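Local coordinates for protein aerobactin synthase IucA (Klebsiella pneumoniae subsp. pneumoniae, PDB 5JM8) that probably joins citrate to a hydroxamate-bearing lysine derivative, using ATP, as a siderophore synthetase of the aerobactin pathway, at residues D91-Q94 against H95-L98; F82-L85 against S86-V90; L20-L23 against V24-K28; E105-H108 against Q109-E113; L479-F482 against P483-L487. One frame throughout, in Å; residues are numbered along the deposited sequence.

Contact 1. Residues D91-Q94 against H95-L98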
# COMPACT_ATOMS: atom_id res chain seq x y z
N ASP A 91 -23.12 -23.00 -45.25
CA ASP A 91 -23.84 -23.45 -46.44
C ASP A 91 -24.06 -24.96 -46.41
O ASP A 91 -25.14 -25.44 -46.76
CB ASP A 91 -23.08 -23.06 -47.71
CG ASP A 91 -23.71 -23.64 -48.97
OD1 ASP A 91 -24.74 -23.08 -49.42
OD2 ASP A 91 -23.19 -24.64 -49.50
N LYS A 92 -23.03 -25.69 -45.99
CA LYS A 92 -23.13 -27.14 -45.83
C LYS A 92 -24.27 -27.49 -44.88
O LYS A 92 -25.03 -28.43 -45.12
CB LYS A 92 -21.81 -27.70 -45.30
CG LYS A 92 -21.85 -29.18 -44.89
CD LYS A 92 -20.51 -29.63 -44.31
CE LYS A 92 -20.60 -31.06 -43.76
NZ LYS A 92 -19.30 -31.53 -43.19
N LEU A 93 -24.40 -26.72 -43.80
CA LEU A 93 -25.39 -26.99 -42.77
C LEU A 93 -26.80 -26.62 -43.23
O LEU A 93 -27.78 -27.20 -42.77
CB LEU A 93 -25.04 -26.23 -41.49
CG LEU A 93 -23.72 -26.65 -40.82
CD1 LEU A 93 -23.38 -25.70 -39.68
CD2 LEU A 93 -23.78 -28.08 -40.33
N GLN A 94 -26.89 -25.65 -44.14
CA GLN A 94 -28.18 -25.22 -44.66
C GLN A 94 -28.84 -26.34 -45.47
O GLN A 94 -30.06 -26.51 -45.45
CB GLN A 94 -28.03 -23.97 -45.52
CG GLN A 94 -29.36 -23.34 -45.91
CD GLN A 94 -29.21 -22.12 -46.79
OE1 GLN A 94 -28.10 -21.68 -47.08
NE2 GLN A 94 -30.33 -21.57 -47.23
N HIS A 95 -28.01 -27.11 -46.18
CA HIS A 95 -28.50 -28.26 -46.94
C HIS A 95 -28.78 -29.45 -46.03
O HIS A 95 -29.81 -30.11 -46.15
CB HIS A 95 -27.48 -28.67 -47.99
CG HIS A 95 -27.22 -27.63 -49.03
ND1 HIS A 95 -26.20 -26.71 -48.91
CD2 HIS A 95 -27.84 -27.36 -50.20
CE1 HIS A 95 -26.20 -25.92 -49.97
NE2 HIS A 95 -27.19 -26.29 -50.76
N GLN A 96 -27.84 -29.72 -45.13
CA GLN A 96 -27.90 -30.91 -44.30
C GLN A 96 -29.12 -30.91 -43.39
O GLN A 96 -29.75 -31.94 -43.18
CB GLN A 96 -26.62 -31.01 -43.46
CG GLN A 96 -26.40 -32.36 -42.80
CD GLN A 96 -25.05 -32.46 -42.12
OE1 GLN A 96 -24.22 -31.57 -42.23
NE2 GLN A 96 -24.84 -33.56 -41.39
N LEU A 97 -29.46 -29.73 -42.86
CA LEU A 97 -30.57 -29.61 -41.92
C LEU A 97 -31.75 -28.83 -42.50
O LEU A 97 -32.73 -28.59 -41.80
CB LEU A 97 -30.08 -28.92 -40.64
CG LEU A 97 -29.05 -29.70 -39.83
CD1 LEU A 97 -28.44 -28.80 -38.77
CD2 LEU A 97 -29.67 -30.94 -39.19
N LEU A 98 -31.66 -28.47 -43.78
CA LEU A 98 -32.74 -27.73 -44.45
C LEU A 98 -33.05 -26.46 -43.66
O LEU A 98 -34.19 -26.22 -43.26
CB LEU A 98 -33.99 -28.61 -44.59
CG LEU A 98 -35.15 -28.08 -45.43
CD1 LEU A 98 -34.80 -28.03 -46.90
CD2 LEU A 98 -36.40 -28.91 -45.20
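His95 folds back over the preceding turn and brings both ring atoms ND1 and CE1 to Asp91. With CG anti to its carbonyl carbon (chi1 -63°), the imidazole lies beside its own backbone N and faces the start of the helix, where His95 ND1 donates to Asp91 O at 2.7 Å. The bond is bent, 138° at the hydrogen, and the donor stands above the carbonyl plane instead of meeting a lone pair. The same oxygen receives a weak bond from the backbone N of His95, so one residue grips one carbonyl twice. Next to ND1, His95 CE1 comes to 3.2 Å from Asp91 OD1 and nearly as close to OD2. The carboxylate meets the ring edge in the ring plane but is turned across it, the two planes 76° apart, and its charge would probably favour the doubly protonated, cationic form of the imidazole.

All this happens in the last turns of helix 82-96, whose i to i+4 pattern runs on through Gln96 N to Lys92 O (3.1 Å) and Leu97 N to Leu93 O (3.0 Å). Leu98 then takes positive phi and leaves the helix.

Lys92 and Gln96 are long, flexible residues suited to a surface, and their extended chains run alongside each other, with Lys92 CE 4.0 Å from Gln96 OE1. The ammonium forms a salt bridge with Asp29 and a hydrogen bond to Pro43 O. Gln96 OE1 also lies 4.0 Å from Leu93 CD2; Leu93 itself is buried against Phe545 and Phe546 of helix 545-549.

Contact 2. Residues F82-L85 against S86-V90; sequences FATL and SRLIV
Phe82 O accepts the backbone N of Ser86 at 3.1 Å, and the same i to i+4 pattern continues with Arg87 N weakly on Ala83 O, Leu88 N on Thr84 O and Ile89 N on Leu85 O. Ser86 has its hydroxyl between the backbone N and the carbonyl carbon (chi1 52°), a torsion that swings OG back onto the previous turn. There Ser86 OG donates to Phe82 O, though the refined 2.5 Å is shorter than usual and its exact value doubtful, and lies 3.0 Å from Ala83 O. A small residue suits the place: its side chain sits as a knob among Phe82, Ala83, Thr84 and Leu85, with Ser86 CB over one face of the Phe82 ring, 4.4 Å from CE1. A second polar partner, His108 of helix 101-124, also reaches OG.

This is the opening of helix 82-96, an amphipathic helix that comes straight after edge strand 77-80 and lies against the five-stranded antiparallel sheet. Its buried side is carried by Leu85 and Ile89, whose CD1 atoms come to 4.4 Å of each other. Ile89 CG1 also rests 3.2 Å from Leu85 O, shielding the carbonyl that its own N already binds. Leu85 reaches strands 49-54 and 64-72 as well as Leu20 of helix 14-26.

Toward the outer side, Thr84 and Leu88 lie side by side and point the same way. Thr84 CG2, anti to the backbone N, runs along the helix to 4.0 Å from Leu88 CD1, while OG1 is hydrogen-bonded to Asp81. Arg87, exposed, lets its bent chain pass the same methyl, with NH2 4.5 Å from Thr84 CG2.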
# COMPACT_ATOMS: atom_id res chain seq x y z
N PHE A 82 -11.01 -16.97 -42.82
CA PHE A 82 -12.01 -17.46 -41.88
C PHE A 82 -13.42 -17.12 -42.34
O PHE A 82 -14.35 -17.91 -42.14
CB PHE A 82 -11.76 -16.87 -40.49
CG PHE A 82 -12.80 -17.26 -39.48
CD1 PHE A 82 -12.93 -18.58 -39.07
CD2 PHE A 82 -13.65 -16.31 -38.94
CE1 PHE A 82 -13.89 -18.94 -38.15
CE2 PHE A 82 -14.62 -16.67 -38.02
CZ PHE A 82 -14.73 -17.99 -37.62
N ALA A 83 -13.58 -15.95 -42.95
CA ALA A 83 -14.88 -15.52 -43.44
C ALA A 83 -15.38 -16.46 -44.53
O ALA A 83 -16.58 -16.73 -44.63
CB ALA A 83 -14.79 -14.09 -43.97
N THR A 84 -14.46 -16.95 -45.35
CA THR A 84 -14.81 -17.87 -46.43
C THR A 84 -15.19 -19.24 -45.88
O THR A 84 -16.31 -19.71 -46.10
CB THR A 84 -13.65 -18.03 -47.44
OG1 THR A 84 -13.30 -16.76 -48.00
CG2 THR A 84 -14.04 -18.97 -48.58
N LEU A 85 -14.27 -19.89 -45.17
CA LEU A 85 -14.48 -21.26 -44.71
C LEU A 85 -15.71 -21.39 -43.81
O LEU A 85 -16.37 -22.43 -43.80
CB LEU A 85 -13.24 -21.79 -43.99
CG LEU A 85 -12.72 -21.09 -42.72
CD1 LEU A 85 -13.46 -21.51 -41.46
CD2 LEU A 85 -11.23 -21.34 -42.57
N SER A 86 -16.00 -20.34 -43.05
CA SER A 86 -17.15 -20.32 -42.16
C SER A 86 -18.45 -20.23 -42.95
O SER A 86 -19.43 -20.88 -42.61
CB SER A 86 -17.06 -19.15 -41.19
OG SER A 86 -16.83 -17.95 -41.90
N ARG A 87 -18.44 -19.42 -44.00
CA ARG A 87 -19.58 -19.32 -44.89
C ARG A 87 -19.83 -20.65 -45.59
O ARG A 87 -20.97 -21.07 -45.77
CB ARG A 87 -19.36 -18.22 -45.93
CG ARG A 87 -20.51 -18.06 -46.92
CD ARG A 87 -20.26 -16.95 -47.92
NE ARG A 87 -19.09 -17.22 -48.76
CZ ARG A 87 -19.10 -18.00 -49.83
NH1 ARG A 87 -20.21 -18.62 -50.21
NH2 ARG A 87 -17.98 -18.18 -50.53
N LEU A 88 -18.75 -21.32 -45.99
CA LEU A 88 -18.85 -22.61 -46.66
C LEU A 88 -19.47 -23.64 -45.74
O LEU A 88 -20.32 -24.43 -46.16
CB LEU A 88 -17.47 -23.08 -47.13
CG LEU A 88 -16.83 -22.29 -48.28
CD1 LEU A 88 -15.41 -22.78 -48.53
CD2 LEU A 88 -17.66 -22.40 -49.55
N ILE A 89 -19.06 -23.63 -44.47
CA ILE A 89 -19.58 -24.58 -43.50
C ILE A 89 -21.04 -24.30 -43.17
O ILE A 89 -21.82 -25.22 -42.97
CB ILE A 89 -18.75 -24.57 -42.19
CG1 ILE A 89 -17.35 -25.12 -42.46
CG2 ILE A 89 -19.42 -25.40 -41.11
CD1 ILE A 89 -16.36 -24.88 -41.34
N VAL A 90 -21.41 -23.02 -43.11
CA VAL A 90 -22.80 -22.66 -42.86
C VAL A 90 -23.67 -23.08 -44.04
O VAL A 90 -24.83 -23.47 -43.87
CB VAL A 90 -22.96 -21.15 -42.60
CG1 VAL A 90 -24.43 -20.75 -42.55
CG2 VAL A 90 -22.27 -20.76 -41.29

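Contact 3. Residues L20-L23 against V24-K28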
# COMPACT_ATOMS: atom_id res chain seq x y z
N LEU A 20 -14.46 -23.39 -34.76
CA LEU A 20 -14.09 -24.70 -35.29
C LEU A 20 -14.12 -25.80 -34.23
O LEU A 20 -14.68 -26.87 -34.47
CB LEU A 20 -12.70 -24.63 -35.93
CG LEU A 20 -12.58 -23.69 -37.14
CD1 LEU A 20 -11.13 -23.56 -37.58
CD2 LEU A 20 -13.43 -24.18 -38.30
N ASN A 21 -13.54 -25.54 -33.06
CA ASN A 21 -13.54 -26.53 -31.99
C ASN A 21 -14.95 -26.83 -31.50
O ASN A 21 -15.28 -27.97 -31.18
CB ASN A 21 -12.68 -26.06 -30.81
CG ASN A 21 -11.20 -26.12 -31.10
OD1 ASN A 21 -10.79 -26.42 -32.22
ND2 ASN A 21 -10.38 -25.83 -30.10
N SER A 22 -15.78 -25.79 -31.44
CA SER A 22 -17.18 -25.95 -31.08
C SER A 22 -17.86 -26.89 -32.08
O SER A 22 -18.60 -27.79 -31.69
CB SER A 22 -17.89 -24.60 -31.05
OG SER A 22 -19.21 -24.74 -30.58
N LEU A 23 -17.57 -26.68 -33.36
CA LEU A 23 -18.13 -27.51 -34.43
C LEU A 23 -17.62 -28.96 -34.36
O LEU A 23 -18.41 -29.90 -34.44
CB LEU A 23 -17.79 -26.91 -35.79
CG LEU A 23 -18.25 -27.69 -37.03
CD1 LEU A 23 -19.77 -27.76 -37.11
CD2 LEU A 23 -17.68 -27.07 -38.29
N VAL A 24 -16.31 -29.12 -34.21
CA VAL A 24 -15.69 -30.44 -34.19
C VAL A 24 -16.22 -31.32 -33.05
O VAL A 24 -16.30 -32.54 -33.18
CB VAL A 24 -14.16 -30.32 -34.07
CG1 VAL A 24 -13.52 -31.67 -33.75
CG2 VAL A 24 -13.57 -29.77 -35.36
N ARG A 25 -16.58 -30.69 -31.94
CA ARG A 25 -17.11 -31.42 -30.79
C ARG A 25 -18.54 -31.92 -31.05
O ARG A 25 -18.92 -32.99 -30.58
CB ARG A 25 -17.09 -30.54 -29.54
CG ARG A 25 -17.84 -31.13 -28.35
CD ARG A 25 -17.73 -30.24 -27.13
NE ARG A 25 -16.41 -30.34 -26.51
CZ ARG A 25 -16.04 -29.66 -25.42
NH1 ARG A 25 -16.89 -28.82 -24.84
NH2 ARG A 25 -14.83 -29.81 -24.93
N GLU A 26 -19.32 -31.14 -31.79
CA GLU A 26 -20.74 -31.42 -31.97
C GLU A 26 -21.04 -32.17 -33.27
O GLU A 26 -22.20 -32.37 -33.62
CB GLU A 26 -21.54 -30.12 -31.93
CG GLU A 26 -21.33 -29.33 -30.64
CD GLU A 26 -22.17 -28.08 -30.56
OE1 GLU A 26 -23.19 -28.00 -31.28
OE2 GLU A 26 -21.82 -27.18 -29.78
N THR A 27 -19.99 -32.57 -33.99
CA THR A 27 -20.14 -33.33 -35.22
C THR A 27 -19.25 -34.57 -35.22
O THR A 27 -18.18 -34.59 -34.60
CB THR A 27 -19.81 -32.49 -36.47
OG1 THR A 27 -18.41 -32.19 -36.50
CG2 THR A 27 -20.61 -31.20 -36.48
N LYS A 28 -19.70 -35.61 -35.92
CA LYS A 28 -18.92 -36.82 -36.14
C LYS A 28 -18.51 -36.88 -37.61
O LYS A 28 -18.00 -37.89 -38.09
CB LYS A 28 -19.72 -38.06 -35.74
CG LYS A 28 -20.14 -38.08 -34.27
CD LYS A 28 -18.94 -38.29 -33.34
CE LYS A 28 -19.36 -38.33 -31.88
NZ LYS A 28 -19.88 -37.01 -31.40
O HOH W 1 -19.71 -26.90 -28.37
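Leu20 meets Val24 one turn on: Leu20 O takes the backbone N of Val24 at 2.8 Å, and Val24 CG2 presses on the same carbonyl oxygen at 3.2 Å. A beta-branched valine fits here: CG2 covers that oxygen, and the buried side chain also packs on Trp30. Asn21 follows, binding the N of Arg25 through its carbonyl at 3.1 Å; both side chains diverge, the amide to Gln17 and His63, the guanidinium to Thr60 and Gln61 and to a cation-pi contact with Phe151.

Ser22 and Glu26 come together on one side of the helix. A water spans their side chains, 3.1 Å from Ser22 OG and donating to Glu26 OE2 at 2.6 Å. Glu26 CG lies beside its backbone N (chi1 -57°) and the chain is extended beyond CG, which carries the carboxylate back past Ser22 O to this water. The backbone nitrogens of Phe545 and, weakly, Phe546 and Asn544 also point at that carboxylate, so an acid suits the start of helix 545-549.

The carbonyl oxygen of Leu23 is shared by Glu26 N, weakly, and by Thr27 OG1, whose bond of 3.1 Å arrives from above the carbonyl plane. With Thr27 already out of helical conformation, its hydroxyl takes up a carbonyl of the last turn, while its methyl CG2 packs 3.6 Å from Leu23 CD1.

In helix 14-26, Leu20 packs on Phe65 and Phe67 of strand 64-72 and on Leu85 of helix 82-96, and Leu23 on Ile89 of the same helix and on Phe545 of helix 545-549.

Contact 4. Residues E105-H108 against Q109-E113; sequences ETFH and QRVME
Phe107 offers one face of its ring to Val111: the methyl CG2 stands 4.1 Å from the ring centroid and 14° off the normal, displaced toward the rim, a CH-pi contact. The phenyl CG is anti to the backbone N (chi1 174°), and the valine carries CG2 anti to its carbonyl carbon; these torsions bring the methyl above the ring one turn on. Both residues are buried, where an aromatic face and a branched aliphatic group pack without polar cost.

On another side of the helix a methyl again lies over a flat group, here a charged one. Thr106 CG2 lies over one face of the Arg110 guanidinium, 3.7 Å from NE, and the two side chains run alongside each other. The arginine chain is extended as far as NE and delivers its NH1 to a salt bridge with Asp551, while Thr106 OG1 turns back to Thr102 O. Gln109 CG lies between its backbone N and carbonyl carbon (chi1 65°), which folds it back to 3.1 Å from Thr106 O.

His108 and Met112 form a third pair, the ring's NE2 being taken by Ser86. Met112 CG approaches His108 CE1 at 3.8 Å, and the sulfur SD stands obliquely 5.0 Å from the ring centroid; a flexible, bent thioether can follow the ring. Regular bonds from Gln109 N to Glu105 O through Met112 N to His108 O set the pairs one turn apart.

His108, Val111 and Met112 lie on helix 82-96, Phe107 and Val111 on Phe19 of helix 14-26, and Phe107 and Arg110 on helix 545-549.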
# COMPACT_ATOMS: atom_id res chain seq x y z
N GLU A 105 -27.78 -16.76 -42.19
CA GLU A 105 -27.02 -15.55 -42.46
C GLU A 105 -26.89 -14.69 -41.20
O GLU A 105 -25.92 -13.95 -41.04
CB GLU A 105 -27.66 -14.74 -43.59
CG GLU A 105 -26.85 -13.53 -44.04
CD GLU A 105 -25.43 -13.88 -44.43
OE1 GLU A 105 -25.20 -15.00 -44.94
OE2 GLU A 105 -24.53 -13.03 -44.23
N THR A 106 -27.89 -14.78 -40.32
CA THR A 106 -27.82 -14.12 -39.02
C THR A 106 -26.73 -14.77 -38.17
O THR A 106 -25.98 -14.10 -37.47
CB THR A 106 -29.15 -14.21 -38.26
OG1 THR A 106 -30.18 -13.57 -39.02
CG2 THR A 106 -29.04 -13.53 -36.90
N PHE A 107 -26.65 -16.09 -38.25
CA PHE A 107 -25.64 -16.85 -37.52
C PHE A 107 -24.24 -16.49 -38.01
O PHE A 107 -23.35 -16.24 -37.20
CB PHE A 107 -25.90 -18.35 -37.68
CG PHE A 107 -24.83 -19.23 -37.08
CD1 PHE A 107 -24.76 -19.42 -35.71
CD2 PHE A 107 -23.92 -19.88 -37.89
CE1 PHE A 107 -23.78 -20.24 -35.16
CE2 PHE A 107 -22.94 -20.70 -37.35
CZ PHE A 107 -22.87 -20.87 -35.98
N HIS A 108 -24.07 -16.45 -39.32
CA HIS A 108 -22.76 -16.20 -39.91
C HIS A 108 -22.27 -14.78 -39.65
O HIS A 108 -21.09 -14.57 -39.38
CB HIS A 108 -22.78 -16.46 -41.41
CG HIS A 108 -21.44 -16.32 -42.07
ND1 HIS A 108 -20.99 -15.13 -42.61
CD2 HIS A 108 -20.44 -17.21 -42.26
CE1 HIS A 108 -19.78 -15.30 -43.11
NE2 HIS A 108 -19.42 -16.56 -42.91
N GLN A 109 -23.17 -13.80 -39.74
CA GLN A 109 -22.78 -12.41 -39.50
C GLN A 109 -22.35 -12.23 -38.05
O GLN A 109 -21.38 -11.54 -37.77
CB GLN A 109 -23.92 -11.44 -39.86
CG GLN A 109 -25.16 -11.55 -38.99
CD GLN A 109 -26.22 -10.50 -39.33
OE1 GLN A 109 -26.09 -9.76 -40.30
NE2 GLN A 109 -27.27 -10.44 -38.51
N ARG A 110 -23.06 -12.89 -37.13
CA ARG A 110 -22.72 -12.82 -35.71
C ARG A 110 -21.36 -13.45 -35.43
O ARG A 110 -20.60 -12.95 -34.60
CB ARG A 110 -23.81 -13.52 -34.88
CG ARG A 110 -25.09 -12.71 -34.74
CD ARG A 110 -26.17 -13.46 -33.98
NE ARG A 110 -27.36 -12.64 -33.76
CZ ARG A 110 -28.46 -13.07 -33.15
NH1 ARG A 110 -28.53 -14.32 -32.69
NH2 ARG A 110 -29.49 -12.26 -32.99
N VAL A 111 -21.05 -14.54 -36.13
CA VAL A 111 -19.77 -15.21 -35.97
C VAL A 111 -18.62 -14.33 -36.47
O VAL A 111 -17.51 -14.40 -35.95
CB VAL A 111 -19.75 -16.57 -36.72
CG1 VAL A 111 -18.34 -17.11 -36.85
CG2 VAL A 111 -20.64 -17.57 -36.01
N MET A 112 -18.89 -13.53 -37.50
CA MET A 112 -17.90 -12.59 -38.02
C MET A 112 -17.75 -11.39 -37.10
O MET A 112 -16.65 -10.87 -36.92
CB MET A 112 -18.27 -12.11 -39.42
CG MET A 112 -18.06 -13.13 -40.52
SD MET A 112 -16.44 -13.93 -40.48
CE MET A 112 -16.93 -15.60 -40.11
N GLU A 113 -18.87 -10.93 -36.56
CA GLU A 113 -18.87 -9.82 -35.62
C GLU A 113 -17.98 -10.17 -34.43
O GLU A 113 -17.10 -9.41 -34.06
CB GLU A 113 -20.29 -9.48 -35.16
CG GLU A 113 -21.12 -8.71 -36.20
CD GLU A 113 -22.58 -8.54 -35.80
OE1 GLU A 113 -23.03 -9.24 -34.87
OE2 GLU A 113 -23.27 -7.71 -36.42

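Contact 5. Residues L479-F482 against P483-L487; sequences LRYF and PYYLL
Pro483 pushes its ring into the hollow of the preceding turn, where CG sits 3.1 Å from Leu479 O. That oxygen would receive an amide hydrogen in an ordinary helix, but proline has none, and the ring takes its place. Tyr484 N likewise makes no i to i-4 bond to Arg480 O, from which Tyr484 CB stands 3.8 Å.

The result is a kink in helix 475-500, followed by a wider pi-type turn at 484-487. Regular bonding returns with Tyr485 N on Tyr481 O, a straight bond of 169° at the hydrogen, and Leu486 N on Phe482 O.

Two pairs of side chains interlock along the next turn. Leu486 CD2 presses obliquely on the Phe482 ring, 3.4 Å from CE2 and equally near CZ, the two side chains pointing the same way; Phe414 of helix 394-420 meets both. Tyr485, its CG anti to the carbonyl carbon (chi1 -69°), lays a ring edge on Tyr481, with CE2 3.8 Å from Tyr481 CB in the ring plane. Tyr484 CD2 is 3.7 Å above the face of the Tyr485 ring, and the side chain of Tyr484 itself lies about 6 Å from the bound ATP.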
# COMPACT_ATOMS: atom_id res chain seq x y z
N LEU A 479 -27.66 -35.29 -13.81
CA LEU A 479 -26.68 -36.07 -14.56
C LEU A 479 -26.40 -35.46 -15.93
O LEU A 479 -25.36 -35.73 -16.54
CB LEU A 479 -27.16 -37.51 -14.73
CG LEU A 479 -26.85 -38.46 -13.56
CD1 LEU A 479 -27.54 -38.03 -12.28
CD2 LEU A 479 -27.25 -39.88 -13.93
N ARG A 480 -27.33 -34.65 -16.43
CA ARG A 480 -27.14 -33.97 -17.70
C ARG A 480 -26.25 -32.74 -17.53
O ARG A 480 -25.23 -32.59 -18.21
CB ARG A 480 -28.48 -33.57 -18.31
CG ARG A 480 -28.35 -32.76 -19.60
CD ARG A 480 -29.70 -32.46 -20.24
NE ARG A 480 -30.46 -33.67 -20.51
CZ ARG A 480 -30.14 -34.58 -21.44
NH1 ARG A 480 -29.05 -34.43 -22.18
NH2 ARG A 480 -30.91 -35.64 -21.61
N TYR A 481 -26.64 -31.86 -16.61
CA TYR A 481 -25.99 -30.56 -16.45
C TYR A 481 -24.68 -30.63 -15.68
O TYR A 481 -23.65 -30.14 -16.14
CB TYR A 481 -26.93 -29.59 -15.74
CG TYR A 481 -28.18 -29.24 -16.51
CD1 TYR A 481 -28.13 -28.89 -17.85
CD2 TYR A 481 -29.42 -29.25 -15.88
CE1 TYR A 481 -29.29 -28.57 -18.55
CE2 TYR A 481 -30.57 -28.93 -16.57
CZ TYR A 481 -30.50 -28.59 -17.90
OH TYR A 481 -31.65 -28.27 -18.58
N PHE A 482 -24.72 -31.24 -14.50
CA PHE A 482 -23.64 -31.11 -13.53
C PHE A 482 -22.26 -31.59 -14.03
O PHE A 482 -21.27 -30.89 -13.86
CB PHE A 482 -24.02 -31.87 -12.26
CG PHE A 482 -23.13 -31.56 -11.09
CD1 PHE A 482 -23.40 -30.48 -10.27
CD2 PHE A 482 -22.02 -32.34 -10.82
CE1 PHE A 482 -22.59 -30.20 -9.19
CE2 PHE A 482 -21.20 -32.06 -9.75
CZ PHE A 482 -21.49 -30.98 -8.93
N PRO A 483 -22.19 -32.79 -14.63
CA PRO A 483 -20.88 -33.21 -15.13
C PRO A 483 -20.40 -32.42 -16.36
O PRO A 483 -19.20 -32.37 -16.61
CB PRO A 483 -21.08 -34.69 -15.47
CG PRO A 483 -22.54 -34.85 -15.66
CD PRO A 483 -23.19 -33.87 -14.74
N TYR A 484 -21.32 -31.81 -17.10
CA TYR A 484 -20.93 -30.94 -18.21
C TYR A 484 -20.19 -29.72 -17.68
O TYR A 484 -19.03 -29.49 -18.02
CB TYR A 484 -22.14 -30.48 -19.02
CG TYR A 484 -21.85 -29.27 -19.90
CD1 TYR A 484 -20.96 -29.36 -20.96
CD2 TYR A 484 -22.46 -28.04 -19.66
CE1 TYR A 484 -20.69 -28.26 -21.77
CE2 TYR A 484 -22.19 -26.94 -20.46
CZ TYR A 484 -21.31 -27.06 -21.51
OH TYR A 484 -21.05 -25.96 -22.29
N TYR A 485 -20.87 -28.94 -16.85
CA TYR A 485 -20.30 -27.70 -16.33
C TYR A 485 -19.01 -27.93 -15.56
O TYR A 485 -18.05 -27.17 -15.72
CB TYR A 485 -21.31 -27.00 -15.43
CG TYR A 485 -22.51 -26.43 -16.17
CD1 TYR A 485 -22.42 -25.23 -16.86
CD2 TYR A 485 -23.73 -27.10 -16.17
CE1 TYR A 485 -23.52 -24.72 -17.53
CE2 TYR A 485 -24.82 -26.59 -16.84
CZ TYR A 485 -24.71 -25.40 -17.52
OH TYR A 485 -25.80 -24.89 -18.19
N LEU A 486 -18.96 -28.97 -14.75
CA LEU A 486 -17.92 -29.10 -13.74
C LEU A 486 -16.71 -29.92 -14.18
O LEU A 486 -15.64 -29.83 -13.57
CB LEU A 486 -18.51 -29.71 -12.46
CG LEU A 486 -17.60 -29.77 -11.23
CD1 LEU A 486 -16.95 -28.43 -10.92
CD2 LEU A 486 -18.38 -30.27 -10.03
N LEU A 487 -16.85 -30.72 -15.24
CA LEU A 487 -15.74 -31.51 -15.75
C LEU A 487 -15.38 -31.13 -17.18
O LEU A 487 -14.21 -30.93 -17.50
CB LEU A 487 -16.06 -33.00 -15.68
CG LEU A 487 -16.03 -33.60 -14.28
CD1 LEU A 487 -16.76 -34.93 -14.26
CD2 LEU A 487 -14.60 -33.77 -13.79

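In the fold
Along the chain the order is contact 3, contact 2, contact 1, contact 4 and, far later, contact 5. Contacts 2 and 1 share helix 82-96, their centres about 13 Å apart, while contacts 3 and 4 lie on helices 14-26 and 101-124. Contact 2 is the hub of this N-terminal group: it packs on contact 3 through Ile89 and Leu23 and on contact 4, about 10 Å away between centres. Contact 5 sits on helix 475-500 in the C-terminal half, with its centre about 30 Å from contact 1 but only about 18 Å from contact 3. The first four lie on three mutually packed helices beside the five-stranded antiparallel sheet, and contact 5 lies nearest the bound nucleotide.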